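Local coordinates for protein LP04448p (Drosophila melanogaster, PDB 4QMH) that probably binds tubulin through TOG domains such as this one, serving the microtubule polymerization driven by the XMAP215 family, at residues L9-A15 against L50-G56; G89-R93 against K128-E133; K152-A157 against D193-A198. One frame throughout, in Å; residues are numbered along the deposited sequence.

Contact 1: residues L9-A15 against L50-G56; sequences LPRVDIA and LIKPSIG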
ATOM      1  N   LEU A   9     -25.147   8.687  -4.492  1.00 10.68           N
ATOM      2  CA  LEU A   9     -24.733   9.571  -5.583  1.00  8.38           C
ATOM      3  C   LEU A   9     -24.994   8.916  -6.932  1.00  9.72           C
ATOM      4  O   LEU A   9     -24.906   7.688  -7.072  1.00 13.25           O
ATOM      5  CB  LEU A   9     -23.254   9.912  -5.459  1.00  9.79           C
ATOM      6  CG  LEU A   9     -22.925  10.966  -4.406  1.00 10.52           C
ATOM      7  CD1 LEU A   9     -21.461  10.933  -4.049  1.00 11.97           C
ATOM      8  CD2 LEU A   9     -23.366  12.347  -4.917  1.00 10.88           C
ATOM      9  N   PRO A  10     -25.295   9.731  -7.949  1.00 12.16           N
ATOM     10  CA  PRO A  10     -25.451   9.145  -9.277  1.00 14.22           C
ATOM     11  C   PRO A  10     -24.072   8.761  -9.775  1.00 15.25           C
ATOM     12  O   PRO A  10     -23.152   9.595  -9.822  1.00 15.68           O
ATOM     13  CB  PRO A  10     -26.056  10.288 -10.100  1.00 20.01           C
ATOM     14  CG  PRO A  10     -25.664  11.533  -9.375  1.00 22.69           C
ATOM     15  CD  PRO A  10     -25.547  11.181  -7.925  1.00 20.22           C
ATOM     16  N   ARG A  11     -23.914   7.487 -10.093  1.00 10.99           N
ATOM     17  CA  ARG A  11     -22.613   6.983 -10.497  1.00  9.12           C
ATOM     18  C   ARG A  11     -22.694   6.292 -11.845  1.00 11.17           C
ATOM     19  O   ARG A  11     -23.596   5.487 -12.095  1.00 14.70           O
ATOM     20  CB  ARG A  11     -22.037   6.035  -9.435  1.00 10.58           C
ATOM     21  CG  ARG A  11     -21.760   6.725  -8.101  1.00 12.48           C
ATOM     22  CD  ARG A  11     -21.184   5.776  -7.040  1.00  8.69           C
ATOM     23  NE  ARG A  11     -20.771   6.565  -5.887  1.00  7.47           N
ATOM     24  CZ  ARG A  11     -19.619   7.230  -5.816  1.00  7.65           C
ATOM     25  NH1 ARG A  11     -18.742   7.183  -6.820  1.00  9.66           N
ATOM     26  NH2 ARG A  11     -19.348   7.948  -4.742  1.00 11.09           N
ATOM     27  N   VAL A  12     -21.745   6.622 -12.715  1.00  9.29           N
ATOM     28  CA  VAL A  12     -21.685   6.035 -14.047  1.00 16.03           C
ATOM     29  C   VAL A  12     -20.968   4.691 -13.992  1.00 14.12           C
ATOM     30  O   VAL A  12     -19.914   4.570 -13.376  1.00 13.05           O
ATOM     31  CB  VAL A  12     -20.930   6.967 -15.018  1.00 15.01           C
ATOM     32  CG1 VAL A  12     -20.766   6.311 -16.389  1.00 18.42           C
ATOM     33  CG2 VAL A  12     -21.641   8.314 -15.138  1.00 18.57           C
ATOM     34  N   ASP A  13     -21.539   3.678 -14.639  1.00 13.50           N
ATOM     35  CA  ASP A  13     -20.840   2.416 -14.803  1.00 12.46           C
ATOM     36  C   ASP A  13     -19.951   2.524 -16.041  1.00 14.91           C
ATOM     37  O   ASP A  13     -20.456   2.552 -17.162  1.00 14.22           O
ATOM     38  CB  ASP A  13     -21.839   1.266 -14.959  1.00 16.77           C
ATOM     39  CG  ASP A  13     -21.161  -0.083 -15.101  1.00 16.56           C
ATOM     40  OD1 ASP A  13     -19.929  -0.165 -14.904  1.00 15.26           O
ATOM     41  OD2 ASP A  13     -21.867  -1.068 -15.407  1.00 21.97           O
ATOM     42  N   ILE A  14     -18.638   2.598 -15.845  1.00 11.49           N
ATOM     43  CA  ILE A  14     -17.725   2.719 -16.988  1.00 12.64           C
ATOM     44  C   ILE A  14     -17.236   1.372 -17.515  1.00 10.59           C
ATOM     45  O   ILE A  14     -16.463   1.321 -18.468  1.00 11.89           O
ATOM     46  CB  ILE A  14     -16.505   3.627 -16.695  1.00 13.54           C
ATOM     47  CG1 ILE A  14     -15.648   3.047 -15.570  1.00 11.87           C
ATOM     48  CG2 ILE A  14     -16.958   5.054 -16.404  1.00 11.30           C
ATOM     49  CD1 ILE A  14     -14.290   3.730 -15.434  1.00 13.17           C
ATOM     50  N   ALA A  15     -17.677   0.280 -16.900  1.00 12.00           N
ATOM     51  CA  ALA A  15     -17.248  -1.040 -17.361  1.00 13.42           C
ATOM     52  C   ALA A  15     -17.403  -1.235 -18.876  1.00 10.79           C
ATOM     53  O   ALA A  15     -16.499  -1.753 -19.517  1.00 14.61           O
ATOM     54  CB  ALA A  15     -17.951  -2.151 -16.596  1.00 13.52           C
ATOM     55  N   LEU A  50     -18.000  10.617 -11.449  1.00  8.62           N
ATOM     56  CA  LEU A  50     -18.271   9.662 -10.372  1.00  6.41           C
ATOM     57  C   LEU A  50     -18.694   8.341 -10.979  1.00  8.24           C
ATOM     58  O   LEU A  50     -19.564   8.304 -11.846  1.00 10.18           O
ATOM     59  CB  LEU A  50     -19.355  10.179  -9.421  1.00  9.00           C
ATOM     60  CG  LEU A  50     -19.108  11.514  -8.719  1.00  9.54           C
ATOM     61  CD1 LEU A  50     -20.260  11.795  -7.757  1.00 10.85           C
ATOM     62  CD2 LEU A  50     -17.759  11.557  -7.996  1.00 10.71           C
ATOM     63  N   ILE A  51     -18.066   7.255 -10.530  1.00  7.89           N
ATOM     64  CA  ILE A  51     -18.257   5.950 -11.164  1.00  5.99           C
ATOM     65  C   ILE A  51     -18.603   4.841 -10.169  1.00 10.82           C
ATOM     66  O   ILE A  51     -18.349   4.960  -8.973  1.00 11.12           O
ATOM     67  CB  ILE A  51     -17.020   5.526 -12.004  1.00  5.83           C
ATOM     68  CG1 ILE A  51     -15.798   5.281 -11.104  1.00  9.37           C
ATOM     69  CG2 ILE A  51     -16.684   6.582 -13.068  1.00  8.09           C
ATOM     70  CD1 ILE A  51     -14.552   4.883 -11.854  1.00 10.45           C
ATOM     71  N   LYS A  52     -19.196   3.770 -10.683  1.00 12.35           N
ATOM     72  CA  LYS A  52     -19.464   2.576  -9.899  1.00 10.43           C
ATOM     73  C   LYS A  52     -18.164   1.786  -9.763  1.00  8.68           C
ATOM     74  O   LYS A  52     -17.195   2.054 -10.464  1.00  8.38           O
ATOM     75  CB  LYS A  52     -20.524   1.722 -10.601  1.00 12.18           C
ATOM     76  CG  LYS A  52     -21.823   2.442 -10.870  1.00 17.07           C
ATOM     77  CD  LYS A  52     -22.917   1.445 -11.224  1.00 19.41           C
ATOM     78  CE  LYS A  52     -24.204   2.156 -11.636  1.00 31.63           C
ATOM     79  NZ  LYS A  52     -24.707   3.081 -10.584  1.00 35.60           N
ATOM     80  N   PRO A  53     -18.132   0.804  -8.852  1.00  9.02           N
ATOM     81  CA  PRO A  53     -16.908   0.017  -8.659  1.00 12.81           C
ATOM     82  C   PRO A  53     -16.634  -0.990  -9.775  1.00  7.50           C
ATOM     83  O   PRO A  53     -15.552  -1.567  -9.832  1.00 14.35           O
ATOM     84  CB  PRO A  53     -17.183  -0.744  -7.352  1.00 15.42           C
ATOM     85  CG  PRO A  53     -18.315  -0.034  -6.701  1.00 17.19           C
ATOM     86  CD  PRO A  53     -19.139   0.519  -7.814  1.00 13.39           C
ATOM     87  N   SER A  54     -17.614  -1.213 -10.641  1.00 11.23           N
ATOM     88  CA  SER A  54     -17.481  -2.179 -11.728  1.00 12.31           C
ATOM     89  C   SER A  54     -16.670  -1.591 -12.882  1.00 11.73           C
ATOM     90  O   SER A  54     -17.141  -0.695 -13.592  1.00 12.68           O
ATOM     91  CB  SER A  54     -18.869  -2.598 -12.217  1.00 14.31           C
ATOM     92  OG  SER A  54     -19.702  -1.471 -12.450  1.00 14.94           O
ATOM     93  N   ILE A  55     -15.453  -2.091 -13.072  1.00  7.70           N
ATOM     94  CA  ILE A  55     -14.584  -1.555 -14.118  1.00  9.42           C
ATOM     95  C   ILE A  55     -14.036  -2.647 -15.034  1.00 11.77           C
ATOM     96  O   ILE A  55     -12.946  -2.526 -15.588  1.00 11.25           O
ATOM     97  CB  ILE A  55     -13.440  -0.691 -13.512  1.00 10.65           C
ATOM     98  CG1 ILE A  55     -12.672  -1.473 -12.436  1.00 11.79           C
ATOM     99  CG2 ILE A  55     -14.016   0.609 -12.947  1.00 10.87           C
ATOM    100  CD1 ILE A  55     -11.489  -0.714 -11.844  1.00 12.87           C
ATOM    101  N   GLY A  56     -14.819  -3.706 -15.218  1.00 14.75           N
ATOM    102  CA  GLY A  56     -14.415  -4.778 -16.108  1.00 14.82           C
ATOM    103  C   GLY A  56     -13.108  -5.381 -15.628  1.00 10.62           C
ATOM    104  O   GLY A  56     -12.970  -5.702 -14.445  1.00 13.99           O
TER
HETATM  105  O   HOH W   1     -21.926  10.319 -12.183  1.00 21.25           O
HETATM  106  O   HOH W   2     -26.093   5.437  -9.869  1.00 30.07           O
HETATM  107  O   HOH W   3     -17.884   1.928 -13.115  1.00 10.72           O

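Contact 2: residues G89-R93 against K128-E133; sequences GAGCR and KGGYKE. With SO4 (sulfate ion), chain B.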
ATOM      1  N   GLY A  89     -14.918   6.681  -4.874  1.00  8.36           N
ATOM      2  CA  GLY A  89     -15.265   6.817  -3.468  1.00  8.86           C
ATOM      3  C   GLY A  89     -15.085   5.489  -2.744  1.00 15.25           C
ATOM      4  O   GLY A  89     -14.081   4.815  -2.959  1.00 13.30           O
ATOM      5  N   ALA A  90     -16.050   5.109  -1.904  1.00 11.31           N
ATOM      6  CA  ALA A  90     -15.929   3.885  -1.094  1.00 15.30           C
ATOM      7  C   ALA A  90     -15.716   2.621  -1.928  1.00 13.31           C
ATOM      8  O   ALA A  90     -15.166   1.639  -1.443  1.00 12.66           O
ATOM      9  CB  ALA A  90     -17.143   3.720  -0.188  1.00 16.33           C
ATOM     10  N   GLY A  91     -16.161   2.644  -3.178  1.00 10.78           N
ATOM     11  CA  GLY A  91     -16.018   1.493  -4.047  1.00 12.67           C
ATOM     12  C   GLY A  91     -14.574   1.145  -4.340  1.00  9.29           C
ATOM     13  O   GLY A  91     -14.282   0.063  -4.829  1.00 11.52           O
ATOM     14  N   CYS A  92     -13.653   2.057  -4.061  1.00  9.73           N
ATOM     15  CA  CYS A  92     -12.263   1.782  -4.394  1.00  9.08           C
ATOM     16  C   CYS A  92     -11.696   0.598  -3.597  1.00  9.46           C
ATOM     17  O   CYS A  92     -10.733  -0.018  -4.034  1.00 10.76           O
ATOM     18  CB  CYS A  92     -11.381   3.025  -4.262  1.00 13.07           C
ATOM     19  SG  CYS A  92     -11.100   3.556  -2.558  1.00 14.46           S
ATOM     20  N   ARG A  93     -12.305   0.261  -2.460  1.00  9.68           N
ATOM     21  CA  ARG A  93     -11.806  -0.870  -1.657  1.00 11.00           C
ATOM     22  C   ARG A  93     -11.845  -2.168  -2.464  1.00 11.95           C
ATOM     23  O   ARG A  93     -11.104  -3.123  -2.174  1.00 12.84           O
ATOM     24  CB  ARG A  93     -12.606  -1.036  -0.360  1.00 13.69           C
ATOM     25  CG  ARG A  93     -14.030  -1.502  -0.572  1.00 13.90           C
ATOM     26  CD  ARG A  93     -14.691  -1.929   0.741  1.00 26.64           C
ATOM     27  NE  ARG A  93     -16.050  -2.434   0.539  1.00 37.65           N
ATOM     28  CZ  ARG A  93     -16.719  -3.178   1.419  1.00 38.24           C
ATOM     29  NH1 ARG A  93     -16.161  -3.520   2.573  1.00 41.99           N
ATOM     30  NH2 ARG A  93     -17.952  -3.586   1.145  1.00 33.81           N
ATOM     31  N   LYS A 128     -10.771   6.755   1.478  1.00 19.77           N
ATOM     32  CA  LYS A 128     -12.022   6.592   0.750  1.00 18.13           C
ATOM     33  C   LYS A 128     -12.659   5.225   0.950  1.00 21.98           C
ATOM     34  O   LYS A 128     -13.874   5.116   1.134  1.00 26.15           O
ATOM     35  CB  LYS A 128     -11.794   6.868  -0.735  1.00 15.01           C
ATOM     36  CG  LYS A 128     -11.410   8.299  -1.000  1.00 21.81           C
ATOM     37  CD  LYS A 128     -11.000   8.514  -2.438  1.00 22.46           C
ATOM     38  CE  LYS A 128     -10.721   9.978  -2.706  1.00 23.24           C
ATOM     39  NZ  LYS A 128      -9.611  10.498  -1.865  1.00 25.97           N
ATOM     40  N   GLY A 129     -11.844   4.176   0.918  1.00 17.34           N
ATOM     41  CA  GLY A 129     -12.364   2.825   0.984  1.00 21.14           C
ATOM     42  C   GLY A 129     -12.146   2.147   2.319  1.00 18.91           C
ATOM     43  O   GLY A 129     -12.694   1.071   2.561  1.00 19.38           O
ATOM     44  N   GLY A 130     -11.341   2.774   3.173  1.00 20.02           N
ATOM     45  CA  GLY A 130     -10.966   2.202   4.453  1.00 20.34           C
ATOM     46  C   GLY A 130      -9.578   1.585   4.411  1.00 21.40           C
ATOM     47  O   GLY A 130      -9.137   1.072   3.387  1.00 21.35           O
ATOM     48  N   TYR A 131      -8.876   1.634   5.535  1.00 11.94           N
ATOM     49  CA  TYR A 131      -7.528   1.100   5.588  1.00  8.70           C
ATOM     50  C   TYR A 131      -7.544  -0.409   5.811  1.00 14.50           C
ATOM     51  O   TYR A 131      -6.520  -1.074   5.684  1.00 15.51           O
ATOM     52  CB  TYR A 131      -6.747   1.802   6.698  1.00  9.57           C
ATOM     53  CG  TYR A 131      -6.260   3.183   6.325  1.00 16.05           C
ATOM     54  CD1 TYR A 131      -7.074   4.300   6.481  1.00 14.36           C
ATOM     55  CD2 TYR A 131      -4.984   3.370   5.821  1.00 18.16           C
ATOM     56  CE1 TYR A 131      -6.612   5.570   6.139  1.00 15.20           C
ATOM     57  CE2 TYR A 131      -4.522   4.619   5.484  1.00 16.13           C
ATOM     58  CZ  TYR A 131      -5.337   5.716   5.641  1.00 14.68           C
ATOM     59  OH  TYR A 131      -4.861   6.963   5.289  1.00 19.72           O
ATOM     60  N   LYS A 132      -8.717  -0.948   6.117  1.00 17.31           N
ATOM     61  CA  LYS A 132      -8.851  -2.348   6.495  1.00 15.97           C
ATOM     62  C   LYS A 132      -8.329  -3.283   5.416  1.00 15.64           C
ATOM     63  O   LYS A 132      -7.670  -4.277   5.716  1.00 13.04           O
ATOM     64  CB  LYS A 132     -10.321  -2.660   6.794  1.00 19.80           C
ATOM     65  CG  LYS A 132     -10.594  -4.087   7.225  1.00 18.04           C
ATOM     66  CD  LYS A 132     -12.009  -4.200   7.788  1.00 28.46           C
ATOM     67  CE  LYS A 132     -12.409  -5.649   8.036  1.00 36.03           C
ATOM     68  NZ  LYS A 132     -12.672  -6.378   6.764  1.00 41.10           N
ATOM     69  N   GLU A 133      -8.624  -2.967   4.156  1.00 12.84           N
ATOM     70  CA  GLU A 133      -8.218  -3.836   3.056  1.00 14.58           C
ATOM     71  C   GLU A 133      -6.717  -3.897   2.826  1.00  8.41           C
ATOM     72  O   GLU A 133      -6.251  -4.804   2.125  1.00 12.00           O
ATOM     73  CB  GLU A 133      -8.923  -3.458   1.748  1.00 18.72           C
ATOM     74  CG  GLU A 133     -10.367  -3.912   1.681  1.00 23.88           C
ATOM     75  CD  GLU A 133     -11.251  -3.080   2.575  1.00 28.28           C
ATOM     76  OE1 GLU A 133     -10.857  -1.939   2.907  1.00 25.96           O
ATOM     77  OE2 GLU A 133     -12.339  -3.553   2.941  1.00 30.83           O
TER
HETATM   78  S   SO4 B1101     -10.970   2.138   8.233  1.00 28.11           S
HETATM   79  O1  SO4 B1101     -12.278   2.617   7.777  1.00 31.09           O
HETATM   80  O2  SO4 B1101      -9.921   3.024   7.744  1.00 23.80           O
HETATM   81  O3  SO4 B1101     -10.931   2.145   9.699  1.00 34.40           O
HETATM   82  O4  SO4 B1101     -10.765   0.775   7.740  1.00 27.17           O
HETATM   83  O   HOH W   4     -15.505   0.958   1.615  1.00 39.21           O

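Contact 3: residues K152-A157 against D193-A198; sequences KTELWA and DVRKNA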
ATOM      1  N   LYS A 152      11.577   0.088   2.609  1.00 10.58           N
ATOM      2  CA  LYS A 152      11.486  -0.168   4.041  1.00 10.19           C
ATOM      3  C   LYS A 152      11.370   1.141   4.823  1.00 11.44           C
ATOM      4  O   LYS A 152      10.590   1.237   5.767  1.00 10.48           O
ATOM      5  CB  LYS A 152      12.657  -1.034   4.534  1.00  8.24           C
ATOM      6  CG  LYS A 152      12.634  -2.449   3.948  1.00  8.57           C
ATOM      7  CD  LYS A 152      13.809  -3.312   4.392  1.00 11.09           C
ATOM      8  CE  LYS A 152      15.141  -2.611   4.240  1.00 26.38           C
ATOM      9  NZ  LYS A 152      16.252  -3.524   4.654  1.00 27.84           N
ATOM     10  N   THR A 153      12.142   2.149   4.431  1.00 10.18           N
ATOM     11  CA  THR A 153      12.059   3.455   5.077  1.00 10.09           C
ATOM     12  C   THR A 153      10.651   4.036   4.994  1.00  8.10           C
ATOM     13  O   THR A 153      10.069   4.421   6.010  1.00  9.59           O
ATOM     14  CB  THR A 153      13.065   4.439   4.469  1.00 11.59           C
ATOM     15  OG1 THR A 153      14.385   3.902   4.613  1.00 13.19           O
ATOM     16  CG2 THR A 153      12.982   5.800   5.182  1.00 12.29           C
ATOM     17  N   GLU A 154      10.089   4.083   3.787  1.00 10.95           N
ATOM     18  CA  GLU A 154       8.760   4.671   3.600  1.00 10.56           C
ATOM     19  C   GLU A 154       7.690   3.851   4.297  1.00  9.95           C
ATOM     20  O   GLU A 154       6.775   4.403   4.901  1.00  9.82           O
ATOM     21  CB  GLU A 154       8.394   4.780   2.119  1.00 14.13           C
ATOM     22  CG  GLU A 154       9.278   5.672   1.297  1.00 13.75           C
ATOM     23  CD  GLU A 154       9.139   7.145   1.623  1.00 19.42           C
ATOM     24  OE1 GLU A 154       8.118   7.553   2.213  1.00 19.96           O
ATOM     25  OE2 GLU A 154      10.067   7.899   1.280  1.00 19.71           O
ATOM     26  N   LEU A 155       7.805   2.530   4.203  1.00  8.31           N
ATOM     27  CA  LEU A 155       6.731   1.664   4.686  1.00  9.61           C
ATOM     28  C   LEU A 155       6.671   1.609   6.210  1.00  9.67           C
ATOM     29  O   LEU A 155       5.588   1.662   6.797  1.00  8.00           O
ATOM     30  CB  LEU A 155       6.845   0.268   4.064  1.00  8.99           C
ATOM     31  CG  LEU A 155       5.651  -0.660   4.254  1.00 10.80           C
ATOM     32  CD1 LEU A 155       4.315   0.070   4.039  1.00  8.00           C
ATOM     33  CD2 LEU A 155       5.783  -1.858   3.324  1.00  7.02           C
ATOM     34  N   TRP A 156       7.823   1.532   6.872  1.00  9.98           N
ATOM     35  CA  TRP A 156       7.816   1.639   8.324  1.00  9.57           C
ATOM     36  C   TRP A 156       7.313   3.008   8.808  1.00  9.45           C
ATOM     37  O   TRP A 156       6.650   3.098   9.838  1.00 10.16           O
ATOM     38  CB  TRP A 156       9.192   1.324   8.927  1.00  9.12           C
ATOM     39  CG  TRP A 156       9.517  -0.147   8.941  1.00  9.44           C
ATOM     40  CD1 TRP A 156      10.589  -0.754   8.346  1.00 12.63           C
ATOM     41  CD2 TRP A 156       8.765  -1.197   9.576  1.00  7.93           C
ATOM     42  NE1 TRP A 156      10.554  -2.105   8.579  1.00  9.92           N
ATOM     43  CE2 TRP A 156       9.444  -2.407   9.321  1.00 10.46           C
ATOM     44  CE3 TRP A 156       7.585  -1.230  10.330  1.00  8.03           C
ATOM     45  CZ2 TRP A 156       8.985  -3.642   9.795  1.00  8.94           C
ATOM     46  CZ3 TRP A 156       7.130  -2.454  10.796  1.00  9.07           C
ATOM     47  CH2 TRP A 156       7.830  -3.646  10.528  1.00  8.64           C
ATOM     48  N   ALA A 157       7.620   4.076   8.077  1.00  9.07           N
ATOM     49  CA  ALA A 157       7.140   5.399   8.476  1.00  9.53           C
ATOM     50  C   ALA A 157       5.627   5.420   8.388  1.00 10.35           C
ATOM     51  O   ALA A 157       4.949   5.974   9.247  1.00 12.84           O
ATOM     52  CB  ALA A 157       7.721   6.473   7.574  1.00 10.66           C
ATOM     53  N   ASP A 193      18.126   4.901   8.419  1.00 11.81           N
ATOM     54  CA  ASP A 193      16.770   5.397   8.207  1.00 11.74           C
ATOM     55  C   ASP A 193      15.760   4.288   8.498  1.00 10.43           C
ATOM     56  O   ASP A 193      14.728   4.521   9.124  1.00 11.17           O
ATOM     57  CB  ASP A 193      16.575   5.867   6.763  1.00  8.23           C
ATOM     58  CG  ASP A 193      17.430   7.077   6.406  1.00 20.95           C
ATOM     59  OD1 ASP A 193      17.913   7.763   7.329  1.00 17.85           O
ATOM     60  OD2 ASP A 193      17.585   7.355   5.188  1.00 20.84           O
ATOM     61  N   VAL A 194      16.061   3.094   8.001  1.00  9.54           N
ATOM     62  CA  VAL A 194      15.250   1.907   8.277  1.00  8.56           C
ATOM     63  C   VAL A 194      15.151   1.632   9.780  1.00 12.13           C
ATOM     64  O   VAL A 194      14.060   1.419  10.310  1.00 12.03           O
ATOM     65  CB  VAL A 194      15.789   0.672   7.531  1.00  7.37           C
ATOM     66  CG1 VAL A 194      15.029  -0.593   7.959  1.00 10.77           C
ATOM     67  CG2 VAL A 194      15.660   0.881   6.031  1.00 12.00           C
ATOM     68  N   ARG A 195      16.292   1.651  10.462  1.00 11.75           N
ATOM     69  CA  ARG A 195      16.326   1.461  11.910  1.00 11.34           C
ATOM     70  C   ARG A 195      15.446   2.475  12.615  1.00 14.87           C
ATOM     71  O   ARG A 195      14.632   2.116  13.465  1.00 11.52           O
ATOM     72  CB  ARG A 195      17.754   1.583  12.455  1.00 14.83           C
ATOM     73  CG  ARG A 195      18.648   0.385  12.207  1.00 19.24           C
ATOM     74  CD  ARG A 195      19.848   0.351  13.179  1.00 19.66           C
ATOM     75  NE  ARG A 195      20.627   1.592  13.195  1.00 24.46           N
ATOM     76  CZ  ARG A 195      21.550   1.922  12.294  1.00 19.56           C
ATOM     77  NH1 ARG A 195      21.815   1.118  11.275  1.00 20.21           N
ATOM     78  NH2 ARG A 195      22.209   3.071  12.407  1.00 26.17           N
ATOM     79  N   LYS A 196      15.617   3.748  12.275  1.00 11.32           N
ATOM     80  CA  LYS A 196      14.853   4.805  12.927  1.00 11.55           C
ATOM     81  C   LYS A 196      13.356   4.583  12.751  1.00 15.54           C
ATOM     82  O   LYS A 196      12.587   4.631  13.711  1.00 14.55           O
ATOM     83  CB  LYS A 196      15.257   6.184  12.386  1.00 12.03           C
ATOM     84  CG  LYS A 196      14.390   7.321  12.895  1.00 15.64           C
ATOM     85  CD  LYS A 196      14.931   8.663  12.403  1.00 18.50           C
ATOM     86  CE  LYS A 196      14.116   9.826  12.946  1.00 25.02           C
ATOM     87  NZ  LYS A 196      12.742   9.842  12.378  1.00 25.21           N
ATOM     88  N   ASN A 197      12.938   4.322  11.521  1.00  9.81           N
ATOM     89  CA  ASN A 197      11.522   4.206  11.237  1.00 10.10           C
ATOM     90  C   ASN A 197      10.917   2.906  11.796  1.00  8.16           C
ATOM     91  O   ASN A 197       9.784   2.900  12.272  1.00 13.18           O
ATOM     92  CB  ASN A 197      11.267   4.364   9.737  1.00 10.95           C
ATOM     93  CG  ASN A 197      11.536   5.783   9.257  1.00 13.44           C
ATOM     94  OD1 ASN A 197      11.893   6.653  10.054  1.00 17.93           O
ATOM     95  ND2 ASN A 197      11.363   6.026   7.963  1.00 12.79           N
ATOM     96  N   ALA A 198      11.667   1.812  11.751  1.00  9.04           N
ATOM     97  CA  ALA A 198      11.149   0.563  12.324  1.00  8.80           C
ATOM     98  C   ALA A 198      10.970   0.685  13.846  1.00 12.81           C
ATOM     99  O   ALA A 198       9.958   0.238  14.417  1.00 11.33           O
ATOM    100  CB  ALA A 198      12.036  -0.616  11.948  1.00 10.10           C
TER
HETATM  101  O   HOH W   5      16.173   5.695   3.375  1.00 20.52           O

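Contact 1: residues L9-A15 against L50-G56
A single parallel beta bridge pairs Val12 with Ile51 in a chain without regular strands. Val12 N gives a nearly straight bond to Leu50 O (2.9 Å, 170°), and Lys52 N returns one to Val12 O (2.9 Å). Lys52 runs its chain over the backbone of 9-15 and bends at its last torsion, bringing NZ to Arg11 O at 3.1 Å. The extended chain of Arg11 carries NH1 to Ile51 O (3.1 Å), which sits at the guanidinium edge, somewhat tilted from its plane; NH2 is held by Asp7 in a salt bridge. In this TOG domain, built from HEAT-type helix pairs, the bridge lays 9-15 along the linker between helices 31-48 and 58-66. Asp13 OD1 is gripped from opposite faces of its carboxylate, by Ser54 OG (2.8 Å) and by Ala15 N, the latter closing an Asx turn. The end of Ile14 reaches the other segment: CG2 meets Ile51 CG2 at 3.7 Å, while its CG1 branch lies beside Ile55. Ile44 and Ala48 of helix 31-48 also touch Ile14, and Met88 of helix 71-88 meets both Ile51 and Ile55.

Contact 2: residues G89-R93 against K128-E133
Backbone packs almost directly on backbone here: Ala90 CA aims its hydrogen at Lys128 O (3.3 Å, 151° at the hydrogen), and the only polar bonds joining Ala90 to Gly129 run through a water that donates to both carbonyl oxygens. Gly129 makes the closeness possible, since a CB at its position would run into Arg93 N and Cys92 SG. Cys92 places SG between its own backbone N and carbonyl carbon (chi1 71°), which brings the sulfur to 3.6 Å from Gly129 N and against Lys128 CB. Lys128 then leads away, its NZ bonded to Ser124. In this HEAT-type stack of helices the contact joins two neighbouring helix ends: helices 71-88 and 112-129 are each followed by a glycine of positive phi, Gly89 and Gly130, and the turns beyond them lean together. Further out, Arg93 stretches toward Glu133, and Arg93 CB lies 3.6 Å from Gly129 O. Glu133 folds at its second torsion, setting OE2 at the guanidinium edge, 3.6 Å from Arg93 CD, in a long salt bridge to NH1 (3.8 Å) with the two planes 82° apart. With an alanine here in place of Glu133, the Arg93 guanidinium would probably lose its charge partner and be freer to turn, and Arg93 CB and CD their packing. On 128-133 a sulfate, probably from the crystallisation liquor, takes a nearly straight bond from Tyr131 N to O2 (2.8 Å) and a weak one from Lys132 N to O4. Ser170 also binds the ion, and O2 lies in plane at the edge of the Tyr131 ring.

Contact 3: residues K152-A157 against D193-A198
Trp156 lays one face of its indole under Ala198, whose CB stands 3.8 Å from the centroid of the five-membered ring and only 6° off the normal, a CH-pi contact. The ring is probably held from turning: NE1 is hydrogen-bonded to His186, whose own ring meets the indole almost at right angles, and Leu144 and Leu183 pack against it as well. At the root of the same side chain, Trp156 CB rests on Asn197 CB at 3.8 Å. Helices 149-162 and 192-209 lie side by side here, their local axes 8.2 Å apart and 11° from parallel, consistent with helices stacked in a HEAT-type solenoid. Asn197, with CG anti to its carbonyl carbon (chi1 -69°), reaches across and gives ND2 to Thr153 O at 2.8 Å. The acceptor lies in the amide plane, but the donor comes from above the carbonyl plane, and Ala157 N reaches the same oxygen from the opposite face, its helical bond intact. Val194 CG2 touches both Thr153 OG1 (3.6 Å) and Lys152 CB (3.9 Å). Lys152 continues past it to a salt bridge with Asp189. One water donates to both Thr153 OG1 and Asp193 OD2, and Thr153 OG1 is also hydrogen-bonded to Pro149 O.

Along the chain the three contacts follow in series; none nests in or crosses another. Contact 1 closes a loop holding helices 20-26 and 31-48, tying the N-terminal segment to the linker before helix 58-66. Contact 2 closes the next, from the end of helix 71-88 through helix 96-106 to the end of helix 112-129. Contact 3 spans helix 173-186, joining helices 149-162 and 192-209. Each loop spans about 35 residues. Contacts 1 and 2 touch, Pro53 CG lying 3.8 Å from Gly91 CA, on the same side of the chain's centre. Contact 3 lies on the opposite side, its nearest atoms about 10 Å from contact 2 and about 22 Å from contact 1.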